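Local structure of ML032222a iGluR (Mnemiopsis leidyi, 4YKI) at residues Ala111-Val116 with Val184-Gly189; Glu188-Ala193 with Phe212-Gly217; His9-Ser14 with Glu54-Asp59; Pro19-Ala24 with Ile88-Ser93; Ala101-Phe106 with Leu218-Pro223. The protein probably serves as a subunit of a glycine-activated ion channel of the glutamate receptor family and binds glycine in this ligand-binding domain. All coordinates share one frame; numbering follows the deposited sequence.

How the contacts relate
Contacts 1, 2 and 4 are buried and meet at the bound glycine, which all three touch; contacts 3 and 5 are only partly buried and lie farther from the middle of the domain. Contacts 1 and 2 share Glu188 and Gly189, where strand 183-188 runs into helix 189-195. Contact 3 belongs to the small parallel sheet, and the second segment of contact 4 runs from that sheet into the mixed sheet that contacts 1, 2 and 5 also reach. Backbone pairing dominates contacts 1 and 3, side chains alone bridge contacts 2 and 4, and contact 5 adds bridging waters to one strand pair.

Contact 1 of 5, residues Ala111-Val116 with Val184-Gly189. With GLY (glycine), chain E.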
# COMPACT_ATOMS: atom_id res chain seq x y z
N ALA B 111 0.27 7.17 -1.48
CA ALA B 111 0.24 8.55 -1.94
C ALA B 111 -1.11 9.16 -1.62
O ALA B 111 -2.11 8.46 -1.39
CB ALA B 111 0.54 8.63 -3.44
N GLY B 112 -1.12 10.49 -1.59
CA GLY B 112 -2.33 11.25 -1.41
C GLY B 112 -2.39 12.38 -2.42
O GLY B 112 -1.41 12.68 -3.10
N ILE B 113 -3.57 12.99 -2.51
CA ILE B 113 -3.74 14.22 -3.27
C ILE B 113 -3.22 15.39 -2.44
O ILE B 113 -3.48 15.48 -1.24
CB ILE B 113 -5.22 14.44 -3.67
CG1 ILE B 113 -5.73 13.28 -4.53
CG2 ILE B 113 -5.39 15.76 -4.41
CD1 ILE B 113 -4.93 13.04 -5.80
N LYS B 114 -2.43 16.24 -3.09
CA LYS B 114 -1.84 17.41 -2.46
C LYS B 114 -2.08 18.65 -3.33
O LYS B 114 -1.88 18.62 -4.54
CB LYS B 114 -0.34 17.21 -2.26
CG LYS B 114 0.30 18.39 -1.55
CD LYS B 114 1.76 18.19 -1.27
CE LYS B 114 2.33 19.34 -0.45
NZ LYS B 114 1.67 19.50 0.89
N ALA B 115 -2.50 19.73 -2.70
CA ALA B 115 -2.66 21.02 -3.36
C ALA B 115 -1.58 21.97 -2.90
O ALA B 115 -1.27 22.05 -1.71
CB ALA B 115 -4.03 21.62 -3.08
N VAL B 116 -1.02 22.69 -3.86
CA VAL B 116 0.01 23.68 -3.59
C VAL B 116 -0.34 24.99 -4.27
O VAL B 116 -1.10 25.01 -5.23
CB VAL B 116 1.43 23.20 -4.04
CG1 VAL B 116 1.84 21.96 -3.26
CG2 VAL B 116 1.48 22.95 -5.53
N VAL B 184 -3.33 27.62 -7.85
CA VAL B 184 -3.31 26.40 -7.05
C VAL B 184 -3.30 25.19 -8.01
O VAL B 184 -4.20 25.02 -8.85
CB VAL B 184 -4.54 26.30 -6.13
CG1 VAL B 184 -4.54 24.97 -5.36
CG2 VAL B 184 -4.60 27.45 -5.14
N PHE B 185 -2.30 24.35 -7.86
CA PHE B 185 -2.18 23.11 -8.62
C PHE B 185 -2.49 21.96 -7.67
O PHE B 185 -1.90 21.86 -6.60
CB PHE B 185 -0.77 23.00 -9.22
CG PHE B 185 -0.49 21.71 -9.97
CD1 PHE B 185 -1.46 21.08 -10.73
CD2 PHE B 185 0.77 21.15 -9.91
CE1 PHE B 185 -1.15 19.90 -11.40
CE2 PHE B 185 1.05 19.98 -10.59
CZ PHE B 185 0.08 19.37 -11.32
N ILE B 186 -3.43 21.11 -8.08
CA ILE B 186 -3.86 19.97 -7.28
C ILE B 186 -3.36 18.71 -7.96
O ILE B 186 -3.78 18.43 -9.09
CB ILE B 186 -5.41 19.92 -7.17
CG1 ILE B 186 -5.96 21.24 -6.60
CG2 ILE B 186 -5.86 18.72 -6.31
CD1 ILE B 186 -7.48 21.38 -6.69
N ASP B 187 -2.48 17.97 -7.30
CA ASP B 187 -1.88 16.78 -7.90
C ASP B 187 -1.53 15.76 -6.81
O ASP B 187 -2.32 15.58 -5.89
CB ASP B 187 -0.69 17.14 -8.82
CG ASP B 187 -0.40 16.02 -9.82
OD1 ASP B 187 -1.16 15.91 -10.81
OD2 ASP B 187 0.55 15.25 -9.57
N GLU B 188 -0.37 15.11 -6.93
CA GLU B 188 -0.03 13.95 -6.10
C GLU B 188 1.19 14.26 -5.23
O GLU B 188 2.18 14.78 -5.71
CB GLU B 188 0.21 12.72 -6.98
CG GLU B 188 -0.97 12.38 -7.87
CD GLU B 188 -0.75 11.18 -8.77
OE1 GLU B 188 0.43 10.79 -9.00
OE2 GLU B 188 -1.77 10.66 -9.30
N GLY B 189 1.10 13.88 -3.97
CA GLY B 189 2.12 14.19 -2.99
C GLY B 189 3.56 13.92 -3.42
O GLY B 189 4.40 14.81 -3.37
N GLY E . 0.41 9.34 -11.32
CA GLY E . -0.59 9.91 -12.24
C GLY E . -1.66 8.93 -12.66
O GLY E . -2.60 9.37 -13.36
OXT GLY E . -1.55 7.73 -12.34
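Ile113 and Ile186 press their CG2 methyls together at 3.5 Å, the two side chains crossing obliquely. Beside them, Ala115 CB packs against Ile186 CG1 at 4.0 Å and close to Val184 CG1, completing an aliphatic patch. The opposite face carries Lys114, Val116, Phe185 and Asp187; there Val116 CG2 lies near Phe185 CB, while the charged ends turn elsewhere, Lys114 NZ to Ser204 and Asp187 to a salt bridge with Arg144. Underneath is an antiparallel pair, strands 109-118 and 183-188, in the second lobe of the clamshell-like domain, which supplies Glu188 to the pocket. Lys114 and Asp187 exchange two backbone bonds, N to O at 2.9 Å each way, and Val116 and Phe185 exchange a second pair, 3.0 Å each way. Past the end of the second strand, Gly189 N still reaches Gly112 O at 2.9 Å.

Glu188 diverges from Ile113. Its CG is anti to its own carbonyl carbon (chi1 -57°), and the extended chain carries OE1 to the amino group of the bound glycine, N to OE1 2.7 Å; OE2 takes a bond from Ser93 OG. An alanine here would probably cost the ligand's amino group its short carboxylate bond and leave Tyr214 OH and Ser93 OG without this acceptor. The strand pairing, held up to Gly189, fixes the base of Glu188, whose carboxylate, probably ionised, would balance the ligand's ammonium.

Contact 2 of 5, residues Glu188-Ala193 with Phe212-Gly217. With MG (magnesium ion), chain D; GLY (glycine), chain E.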
# COMPACT_ATOMS: atom_id res chain seq x y z
N GLU B 188 -0.37 15.11 -6.93
CA GLU B 188 -0.03 13.95 -6.10
C GLU B 188 1.19 14.26 -5.23
O GLU B 188 2.18 14.78 -5.71
CB GLU B 188 0.21 12.72 -6.98
CG GLU B 188 -0.97 12.38 -7.87
CD GLU B 188 -0.75 11.18 -8.77
OE1 GLU B 188 0.43 10.79 -9.00
OE2 GLU B 188 -1.77 10.66 -9.30
N GLY B 189 1.10 13.88 -3.97
CA GLY B 189 2.12 14.19 -2.99
C GLY B 189 3.56 13.92 -3.42
O GLY B 189 4.40 14.81 -3.37
N PRO B 190 3.89 12.69 -3.82
CA PRO B 190 5.30 12.40 -4.08
C PRO B 190 5.85 13.14 -5.29
O PRO B 190 7.01 13.55 -5.33
CB PRO B 190 5.30 10.88 -4.30
CG PRO B 190 4.07 10.40 -3.53
CD PRO B 190 3.07 11.48 -3.74
N VAL B 191 5.01 13.34 -6.30
CA VAL B 191 5.39 14.04 -7.51
C VAL B 191 5.68 15.50 -7.20
O VAL B 191 6.67 16.08 -7.66
CB VAL B 191 4.28 13.90 -8.59
CG1 VAL B 191 4.55 14.77 -9.80
CG2 VAL B 191 4.13 12.44 -9.00
N LEU B 192 4.81 16.12 -6.42
CA LEU B 192 5.01 17.51 -6.05
C LEU B 192 6.20 17.65 -5.12
O LEU B 192 6.98 18.61 -5.27
CB LEU B 192 3.74 18.09 -5.42
CG LEU B 192 2.54 18.14 -6.36
CD1 LEU B 192 1.34 18.79 -5.69
CD2 LEU B 192 2.88 18.85 -7.64
N ALA B 193 6.37 16.73 -4.18
CA ALA B 193 7.49 16.81 -3.24
C ALA B 193 8.81 16.83 -3.99
O ALA B 193 9.71 17.65 -3.70
CB ALA B 193 7.45 15.65 -2.25
N PHE B 212 -4.37 6.47 -1.67
CA PHE B 212 -4.22 5.56 -2.80
C PHE B 212 -2.77 5.07 -2.87
O PHE B 212 -1.96 5.39 -2.01
CB PHE B 212 -4.72 6.21 -4.11
CG PHE B 212 -3.99 7.46 -4.49
CD1 PHE B 212 -4.40 8.68 -4.01
CD2 PHE B 212 -2.89 7.41 -5.33
CE1 PHE B 212 -3.73 9.83 -4.34
CE2 PHE B 212 -2.20 8.56 -5.66
CZ PHE B 212 -2.63 9.77 -5.16
N GLU B 213 -2.49 4.26 -3.88
CA GLU B 213 -1.18 3.65 -4.08
C GLU B 213 -0.67 3.98 -5.46
O GLU B 213 -1.45 4.23 -6.39
CB GLU B 213 -1.32 2.13 -4.08
CG GLU B 213 -1.70 1.53 -2.78
CD GLU B 213 -0.56 1.44 -1.80
OE1 GLU B 213 0.61 1.77 -2.15
OE2 GLU B 213 -0.82 0.99 -0.65
N TYR B 214 0.65 3.92 -5.61
CA TYR B 214 1.27 3.69 -6.89
C TYR B 214 1.53 2.20 -7.08
O TYR B 214 2.00 1.50 -6.17
CB TYR B 214 2.61 4.45 -7.01
CG TYR B 214 2.49 5.95 -7.04
CD1 TYR B 214 1.43 6.57 -7.68
CD2 TYR B 214 3.45 6.74 -6.45
CE1 TYR B 214 1.34 7.98 -7.72
CE2 TYR B 214 3.39 8.11 -6.51
CZ TYR B 214 2.34 8.73 -7.13
OH TYR B 214 2.33 10.10 -7.14
N ALA B 215 1.21 1.70 -8.27
CA ALA B 215 1.41 0.33 -8.63
C ALA B 215 1.69 0.30 -10.13
O ALA B 215 1.72 1.35 -10.78
CB ALA B 215 0.18 -0.50 -8.28
N PHE B 216 1.94 -0.89 -10.67
CA PHE B 216 1.99 -1.05 -12.12
C PHE B 216 0.60 -1.50 -12.59
O PHE B 216 -0.19 -2.10 -11.84
CB PHE B 216 3.07 -2.08 -12.51
CG PHE B 216 4.50 -1.62 -12.32
CD1 PHE B 216 4.84 -0.33 -12.00
CD2 PHE B 216 5.52 -2.54 -12.48
CE1 PHE B 216 6.18 0.04 -11.84
CE2 PHE B 216 6.85 -2.17 -12.32
CZ PHE B 216 7.15 -0.87 -12.02
N GLY B 217 0.29 -1.22 -13.86
CA GLY B 217 -0.97 -1.64 -14.45
C GLY B 217 -0.82 -2.90 -15.28
O GLY B 217 0.18 -3.06 -15.98
MG MG D . 0.34 0.98 1.05
N GLY E . 0.41 9.34 -11.32
CA GLY E . -0.59 9.91 -12.24
C GLY E . -1.66 8.93 -12.66
O GLY E . -2.60 9.37 -13.36
OXT GLY E . -1.55 7.73 -12.34
O HOH W 1 2.10 1.09 -0.12
O HOH W 2 -1.47 0.69 2.08
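The backbones of Glu188-Ala193 and Phe212-Gly217 stay well apart, with Glu188 CA 9.9 Å from Phe212 CA, and side chains bridge the gap. In this clamshell-like ligand-binding domain the first piece is the N-terminal turn of helix 189-195, with Glu188 at the N-cap, and the second is part of the long strand 202-218. Tyr214 OH donates to Glu188 OE1 at 2.7 Å, coming from above the carboxylate plane; that oxygen also accepts the ligand's amino group, so two donors grip it. Pro190 and Tyr214 meet tip to tip, Pro190 CG lying 3.8 Å from Tyr214 CE2; the Val191 side chain crosses the tyrosine at about a right angle, its CG2 3.5 Å from Tyr214 OH. Glu188 CG rests 4.1 Å from Phe212 CZ, also crosswise. Glu213 serves a magnesium ion held together with Asp110 and with Glu213 and Asp110 of the second subunit. Glu213 OE2 binds the metal at 2.1 Å, while water 1, also on the metal, donates to Glu213 OE1 at 2.6 Å.

Contact 3 of 5, residues His9-Ser14 with Glu54-Asp59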
# COMPACT_ATOMS: atom_id res chain seq x y z
N HIS B 9 9.11 -11.02 -24.54
CA HIS B 9 9.45 -9.62 -24.82
C HIS B 9 8.25 -8.77 -24.43
O HIS B 9 7.22 -8.81 -25.10
CB HIS B 9 9.78 -9.40 -26.30
CG HIS B 9 10.17 -7.99 -26.60
ND1 HIS B 9 11.37 -7.45 -26.19
CD2 HIS B 9 9.49 -6.98 -27.20
CE1 HIS B 9 11.43 -6.18 -26.56
NE2 HIS B 9 10.29 -5.87 -27.16
N LEU B 10 8.39 -8.01 -23.36
CA LEU B 10 7.33 -7.17 -22.86
C LEU B 10 7.37 -5.77 -23.45
O LEU B 10 8.42 -5.16 -23.55
CB LEU B 10 7.38 -7.08 -21.33
CG LEU B 10 7.22 -8.37 -20.52
CD1 LEU B 10 7.15 -8.06 -19.02
CD2 LEU B 10 5.99 -9.17 -20.98
N ARG B 11 6.20 -5.27 -23.82
CA ARG B 11 6.01 -3.88 -24.19
C ARG B 11 5.48 -3.17 -22.97
O ARG B 11 4.42 -3.55 -22.45
CB ARG B 11 5.05 -3.77 -25.38
CG ARG B 11 5.53 -4.45 -26.69
CD ARG B 11 5.19 -5.95 -26.84
NE ARG B 11 3.85 -6.20 -26.35
CZ ARG B 11 2.72 -5.93 -26.99
NH1 ARG B 11 2.72 -5.54 -28.26
NH2 ARG B 11 1.57 -6.08 -26.33
N LEU B 12 6.21 -2.18 -22.49
CA LEU B 12 5.89 -1.52 -21.22
C LEU B 12 5.43 -0.10 -21.46
O LEU B 12 6.16 0.70 -22.06
CB LEU B 12 7.11 -1.52 -20.30
CG LEU B 12 7.68 -2.91 -19.98
CD1 LEU B 12 8.92 -2.75 -19.11
CD2 LEU B 12 6.64 -3.78 -19.30
N GLY B 13 4.22 0.24 -21.04
CA GLY B 13 3.74 1.60 -21.15
C GLY B 13 4.42 2.49 -20.13
O GLY B 13 4.51 2.13 -18.95
N SER B 14 4.85 3.67 -20.56
CA SER B 14 5.43 4.63 -19.65
C SER B 14 5.47 6.01 -20.31
O SER B 14 5.25 6.14 -21.52
CB SER B 14 6.86 4.21 -19.22
OG SER B 14 7.20 4.83 -17.98
N GLU B 54 10.73 -3.26 -24.00
CA GLU B 54 10.85 -1.93 -24.57
C GLU B 54 9.78 -1.07 -23.94
O GLU B 54 8.79 -1.60 -23.43
CB GLU B 54 10.68 -1.95 -26.09
CG GLU B 54 9.27 -2.35 -26.54
CD GLU B 54 9.16 -2.50 -28.03
OE1 GLU B 54 9.31 -3.65 -28.49
OE2 GLU B 54 8.93 -1.48 -28.72
N TYR B 55 9.94 0.24 -24.01
CA TYR B 55 8.95 1.17 -23.51
C TYR B 55 8.19 1.81 -24.66
O TYR B 55 8.79 2.19 -25.67
CB TYR B 55 9.63 2.25 -22.67
CG TYR B 55 10.30 1.79 -21.39
CD1 TYR B 55 9.54 1.44 -20.28
CD2 TYR B 55 11.67 1.74 -21.28
CE1 TYR B 55 10.14 1.05 -19.11
CE2 TYR B 55 12.29 1.35 -20.11
CZ TYR B 55 11.52 1.02 -19.02
OH TYR B 55 12.10 0.66 -17.82
N ILE B 56 6.89 1.94 -24.50
CA ILE B 56 6.00 2.53 -25.50
C ILE B 56 5.18 3.63 -24.82
O ILE B 56 4.46 3.39 -23.85
CB ILE B 56 5.04 1.48 -26.12
CG1 ILE B 56 5.88 0.39 -26.81
CG2 ILE B 56 4.01 2.14 -27.09
CD1 ILE B 56 5.11 -0.64 -27.60
N GLN B 57 5.32 4.84 -25.34
CA GLN B 57 4.56 5.97 -24.84
C GLN B 57 3.28 6.16 -25.63
O GLN B 57 3.27 6.00 -26.83
CB GLN B 57 5.39 7.24 -24.92
CG GLN B 57 6.73 7.15 -24.26
CD GLN B 57 7.35 8.51 -24.10
OE1 GLN B 57 6.81 9.38 -23.40
NE2 GLN B 57 8.49 8.73 -24.75
N PRO B 58 2.19 6.55 -24.97
CA PRO B 58 0.98 6.85 -25.74
C PRO B 58 1.16 8.13 -26.53
O PRO B 58 1.76 9.09 -26.04
CB PRO B 58 -0.09 7.05 -24.66
CG PRO B 58 0.69 7.56 -23.50
CD PRO B 58 2.02 6.83 -23.54
N ASP B 59 0.66 8.15 -27.76
CA ASP B 59 0.76 9.33 -28.58
C ASP B 59 0.13 10.57 -27.91
O ASP B 59 0.60 11.69 -28.09
CB ASP B 59 0.08 9.07 -29.93
CG ASP B 59 0.75 7.94 -30.71
OD1 ASP B 59 1.98 7.82 -30.62
OD2 ASP B 59 0.04 7.21 -31.45
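His9 NE2 donates to Glu54 OE1 at 2.8 Å, OE1 accepting through its anti lone pair; the oxygen lies in the plane of the imidazole, whose plane stands 64° from that of the carboxylate. This bond clips the start of strand 9-13 to the middle of its parallel neighbour 52-56, joined through helix 37-49 in a beta-alpha-beta unit. Glu54 CG sits between its backbone N and carbonyl carbon (chi1 67°), and the chain then extends to the histidine. An alanine here would probably leave His9 NE2 without its acceptor and the ring less firmly fixed, though ND1 keeps its bond with Thr52.

Further on, Leu12 bonds both ways into the neighbouring strand, its N to Glu54 O at 2.8 Å and its O from Ile56 N at 2.8 Å. Arg11 and Ile56 run side by side, Arg11 CB 3.8 Å from Ile56 CD1, while the guanidinium goes to Asp86 in a salt bridge. On the other face Leu12 CB lies 3.8 Å from Tyr55 CD1, and both side chains touch Val42 of helix 37-49. The pairing frays at Ser14, where N makes a weak bond to Ile56 O. Ser14 O is buried without a hydrogen-bond donor, Gln57 CG lying 3.3 Å from it.

Contact 4 of 5, residues Pro19-Ala24 with Ile88-Ser93. With GLY (glycine), chain E.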
# COMPACT_ATOMS: atom_id res chain seq x y z
N PRO B 19 10.46 11.67 -10.20
CA PRO B 19 11.73 10.97 -10.37
C PRO B 19 11.52 9.49 -10.71
O PRO B 19 12.46 8.70 -10.64
CB PRO B 19 12.34 11.08 -8.98
CG PRO B 19 11.18 10.93 -8.08
CD PRO B 19 10.03 11.65 -8.79
N PHE B 20 10.29 9.11 -11.06
CA PHE B 20 9.96 7.75 -11.42
C PHE B 20 10.53 7.36 -12.79
O PHE B 20 11.11 6.28 -12.92
CB PHE B 20 8.45 7.59 -11.37
CG PHE B 20 7.88 7.83 -10.00
CD1 PHE B 20 8.10 6.92 -8.98
CD2 PHE B 20 7.18 8.98 -9.71
CE1 PHE B 20 7.62 7.15 -7.70
CE2 PHE B 20 6.69 9.22 -8.43
CZ PHE B 20 6.91 8.31 -7.43
N MET B 21 10.40 8.25 -13.77
CA MET B 21 10.96 8.05 -15.11
C MET B 21 11.44 9.39 -15.65
O MET B 21 10.77 10.41 -15.51
CB MET B 21 9.95 7.47 -16.09
CG MET B 21 9.66 6.00 -15.90
SD MET B 21 11.14 5.00 -16.13
CE MET B 21 10.47 3.68 -17.11
N PHE B 22 12.62 9.32 -16.26
CA PHE B 22 13.25 10.38 -17.03
C PHE B 22 13.40 9.84 -18.46
O PHE B 22 13.87 8.72 -18.63
CB PHE B 22 14.64 10.71 -16.48
CG PHE B 22 14.67 11.24 -15.06
CD1 PHE B 22 14.50 10.39 -13.98
CD2 PHE B 22 14.95 12.57 -14.82
CE1 PHE B 22 14.55 10.88 -12.68
CE2 PHE B 22 15.01 13.05 -13.53
CZ PHE B 22 14.82 12.21 -12.47
N PHE B 23 13.02 10.64 -19.45
CA PHE B 23 13.12 10.24 -20.86
C PHE B 23 14.00 11.23 -21.61
O PHE B 23 13.66 12.41 -21.72
CB PHE B 23 11.73 10.17 -21.52
CG PHE B 23 11.76 9.81 -22.99
CD1 PHE B 23 12.15 8.56 -23.39
CD2 PHE B 23 11.43 10.75 -23.96
CE1 PHE B 23 12.20 8.23 -24.73
CE2 PHE B 23 11.47 10.41 -25.30
CZ PHE B 23 11.87 9.16 -25.69
N ALA B 24 15.13 10.76 -22.11
CA ALA B 24 16.01 11.57 -22.93
C ALA B 24 15.48 11.61 -24.35
O ALA B 24 15.10 10.57 -24.90
CB ALA B 24 17.42 11.02 -22.89
N ILE B 88 1.87 -1.44 -17.54
CA ILE B 88 2.14 -0.01 -17.42
C ILE B 88 3.14 0.14 -16.28
O ILE B 88 2.81 -0.14 -15.11
CB ILE B 88 0.87 0.80 -17.17
CG1 ILE B 88 -0.13 0.61 -18.33
CG2 ILE B 88 1.22 2.27 -16.99
CD1 ILE B 88 -1.51 1.21 -18.05
N ALA B 89 4.38 0.54 -16.63
CA ALA B 89 5.48 0.67 -15.68
C ALA B 89 5.75 2.15 -15.42
O ALA B 89 6.49 2.81 -16.16
CB ALA B 89 6.70 -0.03 -16.19
N ILE B 90 5.10 2.70 -14.38
CA ILE B 90 5.18 4.11 -14.03
C ILE B 90 4.61 4.21 -12.61
O ILE B 90 4.22 3.19 -12.03
CB ILE B 90 4.37 4.95 -15.08
CG1 ILE B 90 4.72 6.45 -15.07
CG2 ILE B 90 2.86 4.71 -14.90
CD1 ILE B 90 6.21 6.79 -15.08
N ASP B 91 4.59 5.41 -12.05
CA ASP B 91 3.79 5.66 -10.85
C ASP B 91 2.33 5.73 -11.25
O ASP B 91 1.77 6.81 -11.43
CB ASP B 91 4.25 6.94 -10.15
CG ASP B 91 4.19 8.18 -11.03
OD1 ASP B 91 4.67 8.15 -12.19
OD2 ASP B 91 3.68 9.23 -10.51
N LEU B 92 1.70 4.56 -11.37
CA LEU B 92 0.31 4.50 -11.82
C LEU B 92 -0.60 4.47 -10.59
O LEU B 92 -0.62 3.49 -9.84
CB LEU B 92 0.01 3.30 -12.72
CG LEU B 92 -1.34 3.36 -13.44
CD1 LEU B 92 -1.40 4.49 -14.47
CD2 LEU B 92 -1.64 2.03 -14.08
N SER B 93 -1.37 5.53 -10.40
CA SER B 93 -2.23 5.64 -9.23
C SER B 93 -3.40 4.69 -9.31
O SER B 93 -4.00 4.48 -10.37
CB SER B 93 -2.74 7.06 -9.11
OG SER B 93 -1.63 7.93 -9.07
N GLY E . 0.41 9.34 -11.32
CA GLY E . -0.59 9.91 -12.24
C GLY E . -1.66 8.93 -12.66
O GLY E . -2.60 9.37 -13.36
OXT GLY E . -1.55 7.73 -12.34
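Asp91 has CG between its backbone N and carbonyl carbon (chi1 58°), and Phe20 has CG anti to its own carbonyl carbon (chi1 -61°); these set the two CG atoms so that the side chains meet. Asp91 CB sits over the ring centre in a CH-pi contact, 3.6 Å from the Phe20 centroid, and the carboxylate plane lies 13° from the ring plane, with Asp91 CG 3.4 Å from Phe20 CD2. Phe20 and Met21 form a classic beta bulge opposite Glu17, and Asp91 is the centre of an inverse gamma turn, just after the corner at Ile90, where the chain passes from the parallel sheet to the mixed one. That corner faces the glycine pocket: Asp91 O accepts the ligand N at 2.9 Å, and Ser93 N donates to its OXT, also at 2.9 Å. Asp91 OD2 adds a weak bond to the ligand N and lies near Glu17 OE2, a like-charge closeness that the ligand's ammonium probably offsets. From the bulge, Met21 CG packs 3.6 Å from Ile90 CD1, the two side chains crossing at a slant.

Contact 5 of 5, residues Ala101-Phe106 with Leu218-Pro223; sequences AIDYSF and LPKDSP
Asp103 and Leu218 trade both backbone bonds of an antiparallel hydrogen-bonded pair, Asp103 N to Leu218 O at 2.8 Å and Leu218 N to Asp103 O at 2.9 Å. This short bridge ties strand 103-104 to the end of strand 202-218, just before a type II beta turn, Pro219 to Ser222, leads toward helix 225-238. Waters satisfy much of the rest. Water 3 donates a hydrogen bond to Ala101 O and accepts one from Lys220 N, 2.8 Å from each. Asp103 OD2 accepts from waters 4 and 5; water 4 also donates to Pro219 O, and water 5 accepts from Asp221 N, so the aspartate is coupled to the turn through solvent. Across this, the Lys220 chain runs extended past Ala101, with CG 3.8 Å from Asp103 OD1, and its NZ goes to Ser100 O rather than to the carboxylate. Leu218 CD1 packs 4.2 Å from Ser105 CB. Ser105 OG accepts from Phe216 N and donates to Phe106 O at 2.9 Å, from above the carbonyl plane.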
# COMPACT_ATOMS: atom_id res chain seq x y z
N ALA B 101 -11.51 -1.55 -15.53
CA ALA B 101 -11.00 -1.89 -16.86
C ALA B 101 -9.73 -2.71 -16.84
O ALA B 101 -9.53 -3.51 -17.75
CB ALA B 101 -10.78 -0.62 -17.67
N ILE B 102 -8.85 -2.47 -15.86
CA ILE B 102 -7.55 -3.13 -15.78
C ILE B 102 -7.31 -3.62 -14.36
O ILE B 102 -8.06 -3.29 -13.45
CB ILE B 102 -6.38 -2.18 -16.19
CG1 ILE B 102 -6.19 -1.01 -15.21
CG2 ILE B 102 -6.59 -1.67 -17.63
CD1 ILE B 102 -4.78 -0.40 -15.25
N ASP B 103 -6.25 -4.41 -14.18
CA ASP B 103 -5.77 -4.80 -12.87
C ASP B 103 -4.56 -3.96 -12.49
O ASP B 103 -3.95 -3.28 -13.32
CB ASP B 103 -5.38 -6.28 -12.85
CG ASP B 103 -6.58 -7.23 -12.79
OD1 ASP B 103 -7.72 -6.79 -12.55
OD2 ASP B 103 -6.34 -8.44 -12.95
N TYR B 104 -4.24 -4.02 -11.20
CA TYR B 104 -3.01 -3.45 -10.68
C TYR B 104 -2.13 -4.55 -10.11
O TYR B 104 -2.63 -5.55 -9.59
CB TYR B 104 -3.31 -2.45 -9.58
CG TYR B 104 -3.93 -1.17 -10.05
CD1 TYR B 104 -3.13 -0.14 -10.53
CD2 TYR B 104 -5.31 -0.96 -9.98
CE1 TYR B 104 -3.69 1.05 -10.93
CE2 TYR B 104 -5.87 0.24 -10.36
CZ TYR B 104 -5.05 1.23 -10.86
OH TYR B 104 -5.62 2.43 -11.18
N SER B 105 -0.83 -4.32 -10.15
CA SER B 105 0.13 -5.12 -9.41
C SER B 105 0.05 -4.85 -7.92
O SER B 105 -0.60 -3.90 -7.48
CB SER B 105 1.55 -4.81 -9.87
OG SER B 105 1.98 -3.54 -9.41
N PHE B 106 0.75 -5.67 -7.15
CA PHE B 106 1.06 -5.32 -5.78
C PHE B 106 1.63 -3.89 -5.74
O PHE B 106 2.46 -3.54 -6.58
CB PHE B 106 2.08 -6.31 -5.22
CG PHE B 106 2.26 -6.19 -3.73
CD1 PHE B 106 1.35 -6.78 -2.87
CD2 PHE B 106 3.29 -5.44 -3.20
CE1 PHE B 106 1.47 -6.63 -1.50
CE2 PHE B 106 3.42 -5.29 -1.83
CZ PHE B 106 2.51 -5.88 -0.99
N LEU B 218 -1.78 -3.81 -15.17
CA LEU B 218 -1.77 -5.08 -15.88
C LEU B 218 -3.12 -5.32 -16.53
O LEU B 218 -4.14 -4.98 -15.95
CB LEU B 218 -1.49 -6.24 -14.91
CG LEU B 218 -0.03 -6.27 -14.41
CD1 LEU B 218 0.12 -7.02 -13.09
CD2 LEU B 218 0.85 -6.85 -15.48
N PRO B 219 -3.15 -5.94 -17.71
CA PRO B 219 -4.46 -6.24 -18.29
C PRO B 219 -5.14 -7.35 -17.50
O PRO B 219 -4.46 -8.20 -16.94
CB PRO B 219 -4.13 -6.70 -19.71
CG PRO B 219 -2.78 -7.23 -19.61
CD PRO B 219 -2.05 -6.52 -18.50
N LYS B 220 -6.46 -7.35 -17.47
CA LYS B 220 -7.20 -8.44 -16.87
C LYS B 220 -6.79 -9.73 -17.58
O LYS B 220 -6.53 -9.75 -18.79
CB LYS B 220 -8.71 -8.20 -16.95
CG LYS B 220 -9.16 -7.06 -16.05
CD LYS B 220 -10.66 -6.85 -16.13
CE LYS B 220 -11.14 -5.83 -15.12
NZ LYS B 220 -12.61 -5.85 -14.92
N ASP B 221 -6.67 -10.78 -16.79
CA ASP B 221 -6.30 -12.10 -17.27
C ASP B 221 -4.85 -12.21 -17.73
O ASP B 221 -4.50 -13.19 -18.38
CB ASP B 221 -7.24 -12.58 -18.39
CG ASP B 221 -8.69 -12.56 -17.99
OD1 ASP B 221 -8.99 -12.93 -16.85
OD2 ASP B 221 -9.53 -12.18 -18.83
N SER B 222 -4.00 -11.25 -17.37
CA SER B 222 -2.57 -11.37 -17.68
C SER B 222 -1.96 -12.64 -17.05
O SER B 222 -2.13 -12.88 -15.87
CB SER B 222 -1.79 -10.18 -17.12
OG SER B 222 -0.40 -10.40 -17.29
N PRO B 223 -1.20 -13.41 -17.82
CA PRO B 223 -0.53 -14.57 -17.22
C PRO B 223 0.70 -14.19 -16.38
O PRO B 223 1.31 -15.07 -15.79
CB PRO B 223 -0.11 -15.39 -18.45
CG PRO B 223 0.07 -14.37 -19.52
CD PRO B 223 -0.97 -13.33 -19.27
O HOH W 3 -7.61 -5.18 -18.91
O HOH W 4 -4.13 -9.22 -14.38
O HOH W 5 -7.69 -10.50 -14.15